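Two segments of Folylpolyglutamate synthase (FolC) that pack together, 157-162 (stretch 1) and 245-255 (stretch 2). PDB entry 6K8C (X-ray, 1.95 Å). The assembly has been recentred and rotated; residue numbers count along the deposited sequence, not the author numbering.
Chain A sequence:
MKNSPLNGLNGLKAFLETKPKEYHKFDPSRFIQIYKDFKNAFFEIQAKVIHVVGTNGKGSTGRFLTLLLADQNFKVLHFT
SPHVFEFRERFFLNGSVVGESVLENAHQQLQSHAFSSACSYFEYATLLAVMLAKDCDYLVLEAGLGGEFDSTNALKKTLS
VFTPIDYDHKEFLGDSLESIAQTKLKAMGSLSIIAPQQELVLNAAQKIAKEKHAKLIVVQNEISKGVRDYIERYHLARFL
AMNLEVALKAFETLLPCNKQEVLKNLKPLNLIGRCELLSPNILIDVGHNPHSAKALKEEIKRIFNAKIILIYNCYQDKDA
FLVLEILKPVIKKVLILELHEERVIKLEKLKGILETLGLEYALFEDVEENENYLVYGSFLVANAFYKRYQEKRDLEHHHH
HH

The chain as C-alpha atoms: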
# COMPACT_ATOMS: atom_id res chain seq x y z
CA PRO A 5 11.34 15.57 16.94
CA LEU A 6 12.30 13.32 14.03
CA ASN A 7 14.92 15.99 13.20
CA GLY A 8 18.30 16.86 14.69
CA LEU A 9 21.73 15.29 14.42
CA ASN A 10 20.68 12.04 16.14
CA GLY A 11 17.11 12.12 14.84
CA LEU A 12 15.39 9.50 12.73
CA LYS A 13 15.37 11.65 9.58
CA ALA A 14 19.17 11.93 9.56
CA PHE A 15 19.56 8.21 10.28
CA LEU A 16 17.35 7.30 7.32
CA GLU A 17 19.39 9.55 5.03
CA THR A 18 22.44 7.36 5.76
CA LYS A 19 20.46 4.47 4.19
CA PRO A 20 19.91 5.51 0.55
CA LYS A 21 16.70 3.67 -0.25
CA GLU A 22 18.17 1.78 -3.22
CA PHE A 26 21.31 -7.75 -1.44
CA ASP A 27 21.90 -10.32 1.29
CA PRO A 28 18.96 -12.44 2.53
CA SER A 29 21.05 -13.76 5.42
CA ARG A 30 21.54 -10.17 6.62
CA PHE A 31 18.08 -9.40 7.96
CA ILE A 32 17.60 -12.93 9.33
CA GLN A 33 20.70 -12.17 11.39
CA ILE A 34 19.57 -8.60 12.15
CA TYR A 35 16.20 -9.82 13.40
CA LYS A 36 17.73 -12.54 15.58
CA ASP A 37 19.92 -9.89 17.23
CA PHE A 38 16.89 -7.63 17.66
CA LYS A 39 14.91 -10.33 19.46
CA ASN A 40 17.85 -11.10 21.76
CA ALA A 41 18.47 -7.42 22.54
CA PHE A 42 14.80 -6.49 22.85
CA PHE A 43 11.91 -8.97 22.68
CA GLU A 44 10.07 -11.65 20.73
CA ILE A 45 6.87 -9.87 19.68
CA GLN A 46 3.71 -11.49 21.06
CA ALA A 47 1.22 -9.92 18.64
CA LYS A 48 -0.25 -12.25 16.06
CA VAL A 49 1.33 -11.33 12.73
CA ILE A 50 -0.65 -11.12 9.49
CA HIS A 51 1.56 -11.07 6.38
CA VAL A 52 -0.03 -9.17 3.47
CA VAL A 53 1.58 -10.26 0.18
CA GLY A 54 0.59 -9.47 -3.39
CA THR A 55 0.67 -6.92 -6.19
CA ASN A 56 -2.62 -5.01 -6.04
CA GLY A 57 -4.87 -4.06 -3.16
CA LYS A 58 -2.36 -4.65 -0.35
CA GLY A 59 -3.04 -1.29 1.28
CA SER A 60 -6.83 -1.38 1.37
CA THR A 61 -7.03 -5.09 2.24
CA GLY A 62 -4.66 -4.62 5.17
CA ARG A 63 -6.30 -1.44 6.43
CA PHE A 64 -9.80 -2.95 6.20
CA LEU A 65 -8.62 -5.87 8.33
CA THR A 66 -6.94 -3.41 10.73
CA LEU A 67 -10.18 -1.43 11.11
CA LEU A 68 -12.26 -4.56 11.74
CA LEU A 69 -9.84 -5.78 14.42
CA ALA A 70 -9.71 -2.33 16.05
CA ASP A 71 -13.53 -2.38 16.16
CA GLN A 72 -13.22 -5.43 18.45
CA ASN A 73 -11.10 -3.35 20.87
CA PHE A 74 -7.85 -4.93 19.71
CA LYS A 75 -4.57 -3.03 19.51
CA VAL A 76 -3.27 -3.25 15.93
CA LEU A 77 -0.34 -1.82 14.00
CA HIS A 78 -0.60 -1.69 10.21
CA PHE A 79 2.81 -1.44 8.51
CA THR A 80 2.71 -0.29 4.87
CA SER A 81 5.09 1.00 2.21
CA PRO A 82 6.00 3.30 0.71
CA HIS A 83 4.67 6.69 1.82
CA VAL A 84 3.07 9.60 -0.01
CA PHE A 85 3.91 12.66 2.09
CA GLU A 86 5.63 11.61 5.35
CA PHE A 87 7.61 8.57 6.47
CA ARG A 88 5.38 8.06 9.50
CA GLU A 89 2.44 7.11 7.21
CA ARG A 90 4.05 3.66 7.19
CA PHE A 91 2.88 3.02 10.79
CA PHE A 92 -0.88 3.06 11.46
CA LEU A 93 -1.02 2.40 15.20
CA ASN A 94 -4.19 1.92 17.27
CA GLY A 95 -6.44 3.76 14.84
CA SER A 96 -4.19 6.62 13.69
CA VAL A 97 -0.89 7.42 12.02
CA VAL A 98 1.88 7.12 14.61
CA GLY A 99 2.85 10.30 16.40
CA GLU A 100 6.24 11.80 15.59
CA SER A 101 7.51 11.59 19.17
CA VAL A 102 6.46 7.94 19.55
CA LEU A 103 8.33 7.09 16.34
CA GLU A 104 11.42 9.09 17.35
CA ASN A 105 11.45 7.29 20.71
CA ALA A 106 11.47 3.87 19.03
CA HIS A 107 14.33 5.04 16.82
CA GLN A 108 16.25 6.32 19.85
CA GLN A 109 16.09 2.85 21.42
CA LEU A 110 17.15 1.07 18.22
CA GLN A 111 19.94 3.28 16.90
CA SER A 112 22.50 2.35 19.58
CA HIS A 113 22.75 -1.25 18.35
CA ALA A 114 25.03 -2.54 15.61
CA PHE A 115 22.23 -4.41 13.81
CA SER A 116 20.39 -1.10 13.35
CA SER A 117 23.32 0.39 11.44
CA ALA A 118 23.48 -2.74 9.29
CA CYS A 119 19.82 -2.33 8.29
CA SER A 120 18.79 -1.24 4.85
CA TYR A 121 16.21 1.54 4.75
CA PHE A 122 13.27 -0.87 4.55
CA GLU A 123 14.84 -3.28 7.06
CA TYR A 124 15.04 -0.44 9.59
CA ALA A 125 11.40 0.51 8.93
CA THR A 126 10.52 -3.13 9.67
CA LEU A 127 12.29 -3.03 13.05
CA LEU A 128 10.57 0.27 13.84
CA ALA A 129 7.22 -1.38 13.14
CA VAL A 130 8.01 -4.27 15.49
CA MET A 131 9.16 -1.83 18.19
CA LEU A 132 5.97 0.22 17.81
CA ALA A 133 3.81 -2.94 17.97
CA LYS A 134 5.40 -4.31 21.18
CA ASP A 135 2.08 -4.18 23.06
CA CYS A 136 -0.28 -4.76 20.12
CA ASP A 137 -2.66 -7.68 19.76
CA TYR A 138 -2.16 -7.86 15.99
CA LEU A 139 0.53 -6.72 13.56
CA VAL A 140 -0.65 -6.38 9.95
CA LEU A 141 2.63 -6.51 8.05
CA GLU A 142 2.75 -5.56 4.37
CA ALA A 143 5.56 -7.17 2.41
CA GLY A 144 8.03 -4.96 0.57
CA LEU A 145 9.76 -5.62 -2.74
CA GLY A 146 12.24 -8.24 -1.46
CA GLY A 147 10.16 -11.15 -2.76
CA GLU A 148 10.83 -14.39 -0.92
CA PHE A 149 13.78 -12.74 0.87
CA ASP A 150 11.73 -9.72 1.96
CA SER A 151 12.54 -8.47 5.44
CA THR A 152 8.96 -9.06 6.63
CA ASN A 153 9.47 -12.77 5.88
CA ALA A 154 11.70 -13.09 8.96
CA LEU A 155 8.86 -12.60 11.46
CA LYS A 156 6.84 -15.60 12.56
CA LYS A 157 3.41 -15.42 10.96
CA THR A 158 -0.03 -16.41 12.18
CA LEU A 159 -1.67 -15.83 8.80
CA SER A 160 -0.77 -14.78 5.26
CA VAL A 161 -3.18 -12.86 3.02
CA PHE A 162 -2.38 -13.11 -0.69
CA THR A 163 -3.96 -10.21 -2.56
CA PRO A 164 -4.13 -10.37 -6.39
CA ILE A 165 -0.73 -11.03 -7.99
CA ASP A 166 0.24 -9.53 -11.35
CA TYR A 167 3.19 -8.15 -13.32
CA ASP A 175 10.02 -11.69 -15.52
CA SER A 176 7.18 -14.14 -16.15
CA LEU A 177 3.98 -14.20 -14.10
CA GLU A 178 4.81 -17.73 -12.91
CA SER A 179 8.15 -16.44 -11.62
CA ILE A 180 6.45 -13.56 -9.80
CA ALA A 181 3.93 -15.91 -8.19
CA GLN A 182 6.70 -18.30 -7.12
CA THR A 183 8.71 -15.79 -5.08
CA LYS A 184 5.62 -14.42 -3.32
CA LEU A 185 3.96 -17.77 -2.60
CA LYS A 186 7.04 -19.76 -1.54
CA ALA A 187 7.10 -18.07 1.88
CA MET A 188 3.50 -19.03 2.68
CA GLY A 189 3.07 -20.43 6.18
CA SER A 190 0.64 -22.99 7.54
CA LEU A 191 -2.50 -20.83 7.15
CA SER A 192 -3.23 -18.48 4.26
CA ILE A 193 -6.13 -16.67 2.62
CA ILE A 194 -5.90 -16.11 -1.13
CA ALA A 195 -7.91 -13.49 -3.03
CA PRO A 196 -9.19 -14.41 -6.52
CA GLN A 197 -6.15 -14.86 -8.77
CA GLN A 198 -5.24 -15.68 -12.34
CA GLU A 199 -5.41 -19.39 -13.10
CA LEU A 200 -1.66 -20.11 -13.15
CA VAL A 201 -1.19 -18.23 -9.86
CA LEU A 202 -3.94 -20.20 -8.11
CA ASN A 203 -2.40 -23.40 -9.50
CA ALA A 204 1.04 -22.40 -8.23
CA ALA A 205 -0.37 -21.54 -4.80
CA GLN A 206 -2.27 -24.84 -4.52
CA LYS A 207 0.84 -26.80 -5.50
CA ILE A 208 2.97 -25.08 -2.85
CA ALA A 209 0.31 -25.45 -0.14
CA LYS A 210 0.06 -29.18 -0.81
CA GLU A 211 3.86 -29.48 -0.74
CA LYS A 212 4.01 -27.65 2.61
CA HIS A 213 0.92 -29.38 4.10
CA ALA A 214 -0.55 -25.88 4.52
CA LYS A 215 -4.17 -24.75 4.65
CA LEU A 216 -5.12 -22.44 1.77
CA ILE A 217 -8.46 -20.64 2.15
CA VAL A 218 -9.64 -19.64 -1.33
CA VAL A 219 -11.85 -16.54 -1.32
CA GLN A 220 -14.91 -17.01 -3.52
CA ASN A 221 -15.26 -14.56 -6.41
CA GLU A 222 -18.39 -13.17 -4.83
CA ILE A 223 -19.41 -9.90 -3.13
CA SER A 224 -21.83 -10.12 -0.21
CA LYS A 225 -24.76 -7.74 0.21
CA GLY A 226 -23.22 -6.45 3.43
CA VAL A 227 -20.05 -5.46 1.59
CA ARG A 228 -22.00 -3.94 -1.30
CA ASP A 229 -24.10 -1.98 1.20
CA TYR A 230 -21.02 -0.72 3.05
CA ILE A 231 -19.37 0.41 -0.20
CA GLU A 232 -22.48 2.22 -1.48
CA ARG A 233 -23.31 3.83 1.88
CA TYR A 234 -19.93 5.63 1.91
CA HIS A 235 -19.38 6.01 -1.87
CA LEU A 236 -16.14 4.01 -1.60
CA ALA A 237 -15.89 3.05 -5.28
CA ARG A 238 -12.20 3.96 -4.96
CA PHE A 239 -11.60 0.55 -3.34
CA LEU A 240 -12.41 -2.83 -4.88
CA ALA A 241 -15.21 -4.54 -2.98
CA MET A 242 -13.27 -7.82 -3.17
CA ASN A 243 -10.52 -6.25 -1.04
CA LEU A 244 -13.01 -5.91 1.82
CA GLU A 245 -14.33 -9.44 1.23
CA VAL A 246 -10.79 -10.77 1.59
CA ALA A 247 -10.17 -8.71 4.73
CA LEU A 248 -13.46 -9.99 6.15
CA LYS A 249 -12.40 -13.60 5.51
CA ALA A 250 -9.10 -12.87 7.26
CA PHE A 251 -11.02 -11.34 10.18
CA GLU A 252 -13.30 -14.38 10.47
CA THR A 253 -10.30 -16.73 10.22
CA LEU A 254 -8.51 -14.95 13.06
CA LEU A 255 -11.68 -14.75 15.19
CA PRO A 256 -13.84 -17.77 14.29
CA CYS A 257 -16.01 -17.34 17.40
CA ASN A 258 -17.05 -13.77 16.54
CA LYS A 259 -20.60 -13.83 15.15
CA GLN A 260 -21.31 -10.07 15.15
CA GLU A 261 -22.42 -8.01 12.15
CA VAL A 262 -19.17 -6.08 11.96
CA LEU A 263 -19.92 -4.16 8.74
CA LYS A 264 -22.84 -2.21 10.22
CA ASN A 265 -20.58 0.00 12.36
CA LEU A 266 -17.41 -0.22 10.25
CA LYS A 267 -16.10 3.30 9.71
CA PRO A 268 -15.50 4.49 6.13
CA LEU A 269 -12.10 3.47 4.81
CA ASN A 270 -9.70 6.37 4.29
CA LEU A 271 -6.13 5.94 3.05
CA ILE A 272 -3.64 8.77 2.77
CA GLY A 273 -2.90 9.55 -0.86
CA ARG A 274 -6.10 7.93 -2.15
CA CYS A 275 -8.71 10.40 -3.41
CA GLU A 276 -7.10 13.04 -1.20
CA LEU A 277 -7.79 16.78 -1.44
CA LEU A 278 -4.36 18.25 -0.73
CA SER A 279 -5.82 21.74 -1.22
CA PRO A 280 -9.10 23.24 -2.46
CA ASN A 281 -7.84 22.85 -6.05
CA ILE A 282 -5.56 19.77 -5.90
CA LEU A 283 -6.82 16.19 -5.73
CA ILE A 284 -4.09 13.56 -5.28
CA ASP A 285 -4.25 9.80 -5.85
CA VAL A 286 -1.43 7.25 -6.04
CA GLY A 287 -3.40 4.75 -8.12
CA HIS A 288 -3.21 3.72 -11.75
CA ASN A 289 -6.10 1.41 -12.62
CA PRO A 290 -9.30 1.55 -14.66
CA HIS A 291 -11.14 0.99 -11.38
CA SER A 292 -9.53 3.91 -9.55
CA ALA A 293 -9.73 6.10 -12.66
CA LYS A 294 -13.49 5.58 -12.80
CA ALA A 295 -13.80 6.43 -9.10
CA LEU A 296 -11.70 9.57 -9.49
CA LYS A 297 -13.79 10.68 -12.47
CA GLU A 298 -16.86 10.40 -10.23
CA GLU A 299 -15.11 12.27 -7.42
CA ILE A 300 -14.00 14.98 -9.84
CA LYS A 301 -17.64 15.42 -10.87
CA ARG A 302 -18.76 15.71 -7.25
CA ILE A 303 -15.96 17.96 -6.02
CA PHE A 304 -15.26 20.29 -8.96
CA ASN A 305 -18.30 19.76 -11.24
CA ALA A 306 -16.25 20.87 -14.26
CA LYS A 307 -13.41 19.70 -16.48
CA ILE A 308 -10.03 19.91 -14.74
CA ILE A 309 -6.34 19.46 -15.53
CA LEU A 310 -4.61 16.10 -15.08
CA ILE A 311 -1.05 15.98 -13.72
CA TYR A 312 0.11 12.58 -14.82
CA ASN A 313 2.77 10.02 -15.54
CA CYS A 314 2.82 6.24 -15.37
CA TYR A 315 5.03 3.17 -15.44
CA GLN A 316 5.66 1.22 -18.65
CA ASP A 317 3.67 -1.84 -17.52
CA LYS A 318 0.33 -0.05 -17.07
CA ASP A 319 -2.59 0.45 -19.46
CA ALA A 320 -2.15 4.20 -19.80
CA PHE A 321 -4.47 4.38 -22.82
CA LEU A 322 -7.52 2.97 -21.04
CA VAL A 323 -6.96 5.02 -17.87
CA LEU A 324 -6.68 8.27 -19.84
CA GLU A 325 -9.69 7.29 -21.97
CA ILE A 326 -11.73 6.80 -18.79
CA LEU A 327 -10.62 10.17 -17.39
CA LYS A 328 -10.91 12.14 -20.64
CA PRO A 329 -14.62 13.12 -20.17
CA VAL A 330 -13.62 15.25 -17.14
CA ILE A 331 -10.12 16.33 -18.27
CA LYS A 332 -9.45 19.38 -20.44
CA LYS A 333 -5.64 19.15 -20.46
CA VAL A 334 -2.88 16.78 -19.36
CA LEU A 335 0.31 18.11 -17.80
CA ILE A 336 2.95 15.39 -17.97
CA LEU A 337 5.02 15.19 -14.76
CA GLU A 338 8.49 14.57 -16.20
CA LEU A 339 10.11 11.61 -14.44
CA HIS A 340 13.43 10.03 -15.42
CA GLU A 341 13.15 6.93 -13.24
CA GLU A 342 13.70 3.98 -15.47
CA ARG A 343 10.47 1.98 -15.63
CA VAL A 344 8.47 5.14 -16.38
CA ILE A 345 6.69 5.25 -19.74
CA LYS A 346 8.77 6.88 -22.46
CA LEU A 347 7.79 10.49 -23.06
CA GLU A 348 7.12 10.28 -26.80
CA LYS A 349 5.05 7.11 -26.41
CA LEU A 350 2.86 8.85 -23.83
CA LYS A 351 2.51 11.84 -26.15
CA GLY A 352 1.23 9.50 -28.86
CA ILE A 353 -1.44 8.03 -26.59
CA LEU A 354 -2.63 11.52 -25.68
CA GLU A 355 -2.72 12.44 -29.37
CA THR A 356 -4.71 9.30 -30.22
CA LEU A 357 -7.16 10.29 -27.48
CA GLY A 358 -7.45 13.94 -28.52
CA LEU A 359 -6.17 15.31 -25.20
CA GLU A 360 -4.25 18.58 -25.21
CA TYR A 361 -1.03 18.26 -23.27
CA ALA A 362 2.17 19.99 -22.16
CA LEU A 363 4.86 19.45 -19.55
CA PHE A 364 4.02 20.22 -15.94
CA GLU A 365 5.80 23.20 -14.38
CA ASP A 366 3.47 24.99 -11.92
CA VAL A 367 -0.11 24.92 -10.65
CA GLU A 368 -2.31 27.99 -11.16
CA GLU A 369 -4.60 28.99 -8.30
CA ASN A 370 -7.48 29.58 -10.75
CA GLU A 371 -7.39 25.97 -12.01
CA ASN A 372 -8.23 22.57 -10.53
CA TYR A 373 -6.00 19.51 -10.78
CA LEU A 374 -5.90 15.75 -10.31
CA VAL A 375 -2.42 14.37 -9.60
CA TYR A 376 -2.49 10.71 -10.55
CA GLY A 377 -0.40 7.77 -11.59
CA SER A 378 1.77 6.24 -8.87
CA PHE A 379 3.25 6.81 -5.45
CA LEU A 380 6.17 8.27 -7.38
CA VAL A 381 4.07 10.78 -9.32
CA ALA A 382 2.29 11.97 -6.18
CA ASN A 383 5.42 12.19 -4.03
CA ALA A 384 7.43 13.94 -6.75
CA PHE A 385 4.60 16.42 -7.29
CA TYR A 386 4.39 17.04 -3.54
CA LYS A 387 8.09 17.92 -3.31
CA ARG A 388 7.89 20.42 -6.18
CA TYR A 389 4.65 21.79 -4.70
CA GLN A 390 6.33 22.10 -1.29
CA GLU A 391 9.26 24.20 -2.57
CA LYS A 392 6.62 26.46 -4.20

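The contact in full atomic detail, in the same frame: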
# COMPACT_ATOMS: atom_id res chain seq x y z
N LYS A 157 4.70 -15.87 11.47
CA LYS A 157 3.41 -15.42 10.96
C LYS A 157 2.29 -16.32 11.47
O LYS A 157 2.43 -17.55 11.50
CB LYS A 157 3.41 -15.40 9.43
CG LYS A 157 3.85 -16.69 8.77
CD LYS A 157 3.72 -16.61 7.26
CE LYS A 157 4.69 -15.58 6.69
NZ LYS A 157 5.94 -16.21 6.20
N THR A 158 1.20 -15.69 11.89
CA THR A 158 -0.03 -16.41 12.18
C THR A 158 -0.80 -16.70 10.90
O THR A 158 -1.39 -17.77 10.74
CB THR A 158 -0.88 -15.59 13.14
OG1 THR A 158 -0.10 -15.22 14.27
CG2 THR A 158 -2.11 -16.37 13.59
N LEU A 159 -0.81 -15.75 9.97
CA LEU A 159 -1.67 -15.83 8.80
C LEU A 159 -1.03 -15.03 7.67
O LEU A 159 -0.45 -13.97 7.92
CB LEU A 159 -3.06 -15.27 9.11
CG LEU A 159 -4.08 -15.17 7.99
CD1 LEU A 159 -4.58 -16.55 7.62
CD2 LEU A 159 -5.23 -14.28 8.45
N SER A 160 -1.12 -15.54 6.45
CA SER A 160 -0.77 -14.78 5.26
C SER A 160 -2.05 -14.46 4.49
O SER A 160 -2.97 -15.27 4.42
CB SER A 160 0.19 -15.56 4.36
OG SER A 160 1.39 -15.87 5.05
N VAL A 161 -2.10 -13.26 3.92
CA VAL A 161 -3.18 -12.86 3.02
C VAL A 161 -2.55 -12.55 1.67
O VAL A 161 -1.75 -11.62 1.56
CB VAL A 161 -3.96 -11.65 3.56
CG1 VAL A 161 -5.02 -11.22 2.55
CG2 VAL A 161 -4.60 -11.98 4.90
N PHE A 162 -2.91 -13.33 0.65
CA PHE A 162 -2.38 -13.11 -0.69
C PHE A 162 -3.41 -12.33 -1.49
O PHE A 162 -4.43 -12.89 -1.91
CB PHE A 162 -2.02 -14.44 -1.35
CG PHE A 162 -0.84 -15.12 -0.72
CD1 PHE A 162 0.45 -14.65 -0.95
CD2 PHE A 162 -1.01 -16.22 0.11
CE1 PHE A 162 1.55 -15.26 -0.36
CE2 PHE A 162 0.08 -16.84 0.69
CZ PHE A 162 1.37 -16.36 0.46
N GLU A 245 -13.94 -8.04 1.04
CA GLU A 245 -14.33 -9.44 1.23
C GLU A 245 -13.16 -10.27 1.71
O GLU A 245 -13.32 -11.13 2.59
CB GLU A 245 -14.89 -10.03 -0.07
CG GLU A 245 -16.28 -9.57 -0.44
CD GLU A 245 -17.36 -10.15 0.47
OE1 GLU A 245 -17.07 -11.06 1.28
OE2 GLU A 245 -18.52 -9.70 0.35
N VAL A 246 -11.97 -10.04 1.15
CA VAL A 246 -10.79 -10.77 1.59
C VAL A 246 -10.42 -10.41 3.03
O VAL A 246 -10.13 -11.28 3.85
CB VAL A 246 -9.62 -10.51 0.62
CG1 VAL A 246 -8.34 -11.13 1.17
CG2 VAL A 246 -9.95 -11.06 -0.77
N ALA A 247 -10.46 -9.12 3.36
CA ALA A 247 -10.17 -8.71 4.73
C ALA A 247 -11.18 -9.30 5.70
O ALA A 247 -10.83 -9.66 6.83
CB ALA A 247 -10.16 -7.18 4.84
N LEU A 248 -12.45 -9.39 5.29
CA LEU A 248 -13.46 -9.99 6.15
C LEU A 248 -13.17 -11.47 6.39
O LEU A 248 -13.32 -11.97 7.51
CB LEU A 248 -14.85 -9.80 5.55
CG LEU A 248 -16.06 -10.10 6.44
CD1 LEU A 248 -16.06 -9.21 7.67
CD2 LEU A 248 -17.35 -9.92 5.64
N LYS A 249 -12.76 -12.19 5.34
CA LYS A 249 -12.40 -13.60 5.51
C LYS A 249 -11.21 -13.75 6.44
O LYS A 249 -11.16 -14.68 7.26
CB LYS A 249 -12.10 -14.23 4.15
CG LYS A 249 -11.95 -15.74 4.19
CD LYS A 249 -13.23 -16.38 4.71
CE LYS A 249 -13.56 -17.66 3.98
NZ LYS A 249 -14.92 -18.15 4.32
N ALA A 250 -10.22 -12.87 6.32
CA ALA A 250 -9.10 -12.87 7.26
C ALA A 250 -9.58 -12.64 8.68
O ALA A 250 -9.19 -13.37 9.61
CB ALA A 250 -8.08 -11.80 6.86
N PHE A 251 -10.45 -11.64 8.87
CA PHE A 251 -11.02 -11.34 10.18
C PHE A 251 -11.71 -12.57 10.77
O PHE A 251 -11.47 -12.94 11.93
CB PHE A 251 -12.00 -10.17 10.05
CG PHE A 251 -12.76 -9.86 11.32
CD1 PHE A 251 -12.22 -9.00 12.26
CD2 PHE A 251 -14.01 -10.41 11.55
CE1 PHE A 251 -12.91 -8.70 13.42
CE2 PHE A 251 -14.70 -10.12 12.71
CZ PHE A 251 -14.15 -9.26 13.65
N GLU A 252 -12.58 -13.20 9.99
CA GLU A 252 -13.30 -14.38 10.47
C GLU A 252 -12.35 -15.54 10.74
O GLU A 252 -12.62 -16.36 11.63
CB GLU A 252 -14.37 -14.78 9.45
CG GLU A 252 -15.40 -13.69 9.20
CD GLU A 252 -16.35 -14.00 8.06
OE1 GLU A 252 -16.08 -14.96 7.31
OE2 GLU A 252 -17.36 -13.28 7.92
N THR A 253 -11.25 -15.64 9.99
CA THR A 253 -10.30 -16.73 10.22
C THR A 253 -9.52 -16.51 11.50
O THR A 253 -9.23 -17.47 12.23
CB THR A 253 -9.35 -16.85 9.02
OG1 THR A 253 -10.10 -17.09 7.83
CG2 THR A 253 -8.38 -18.02 9.21
N LEU A 254 -9.18 -15.26 11.81
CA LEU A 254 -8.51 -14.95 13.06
C LEU A 254 -9.44 -15.10 14.26
O LEU A 254 -8.99 -15.50 15.34
CB LEU A 254 -7.94 -13.53 13.02
CG LEU A 254 -6.86 -13.26 11.96
CD1 LEU A 254 -6.71 -11.76 11.74
CD2 LEU A 254 -5.53 -13.88 12.37
N LEU A 255 -10.72 -14.80 14.09
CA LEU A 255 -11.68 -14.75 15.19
C LEU A 255 -12.90 -15.59 14.83
O LEU A 255 -13.99 -15.06 14.60
CB LEU A 255 -12.07 -13.31 15.52
CG LEU A 255 -10.95 -12.37 15.97
CD1 LEU A 255 -11.40 -10.92 15.93
CD2 LEU A 255 -10.47 -12.73 17.37

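A short β-strand, residues 159-162, lies against a helix that runs through residues 245-254, the two segments being far apart in sequence. Their N-to-C directions make an angle of 167°, so they run nearly antiparallel, and their axes approach to 9.9 Å. This orientation sets the register: Leu-159, at the start of the strand, lies across from Leu-254 near the end of the helix, with the two CA atoms 8.1 Å apart, while Val-161 lies across from Ala-250, CA to CA 7.3 Å. The backbones do not bond to each other. The helix satisfies its own amides through i to i+4 hydrogen bonds, such as Ala-250 N to Val-246 O at 2.9 Å and Leu-254 N to Ala-250 O at 2.9 Å, and no hydrogen bond crosses the interface. What joins the segments is apolar side-chain packing, which buries 260 Å² summed over both sides.

Alternation along the strand decides which residues take part. Leu-159 and Val-161 direct their CA-to-CB bonds toward the helix, whereas Ser-160 between them is out of reach and Phe-162 points away. On the helix, the spacing of about four residues per turn brings Val-246, Ala-250 and Leu-254 to the strand, while Ala-247 and Phe-251 point away.

Ala-250 occupies the middle of this row. Its single methyl meets both strand residues, CB lying 4.0 Å from Val-161 CG2 and 4.1 Å from Leu-159 CD2; so small a side chain suits the place where the backbones come close. Val-161, with chi1 in the t well, uses its two methyls on different partners: CG2 faces Ala-250, and CG1 lies 3.6 Å from Val-246 CG1, the closest contact of the interface. A β-branched residue is at home in a strand, and here its compact fork spans one helical turn.

Leu-159 is longer and has the largest area covered, 68 Å². Its CD2 also lies 4.0 Å from Leu-254 CD2. The CA-to-CB bond of Leu-254 points sideways, but its side chain, m at chi1 and t at chi2, brings its end nearer the strand. That end also lies beside Thr-158, whose CG2 is 4.4 Å from Leu-254 CD2.

Thr-253 shows how a polar residue can join an apolar contact. Its OG1 donates a hydrogen bond to Lys-249 O, 2.7 Å away and one turn back, which satisfies the hydroxyl within the helix, while its methyl CG2 lies 4.4 Å from Leu-159 CD1.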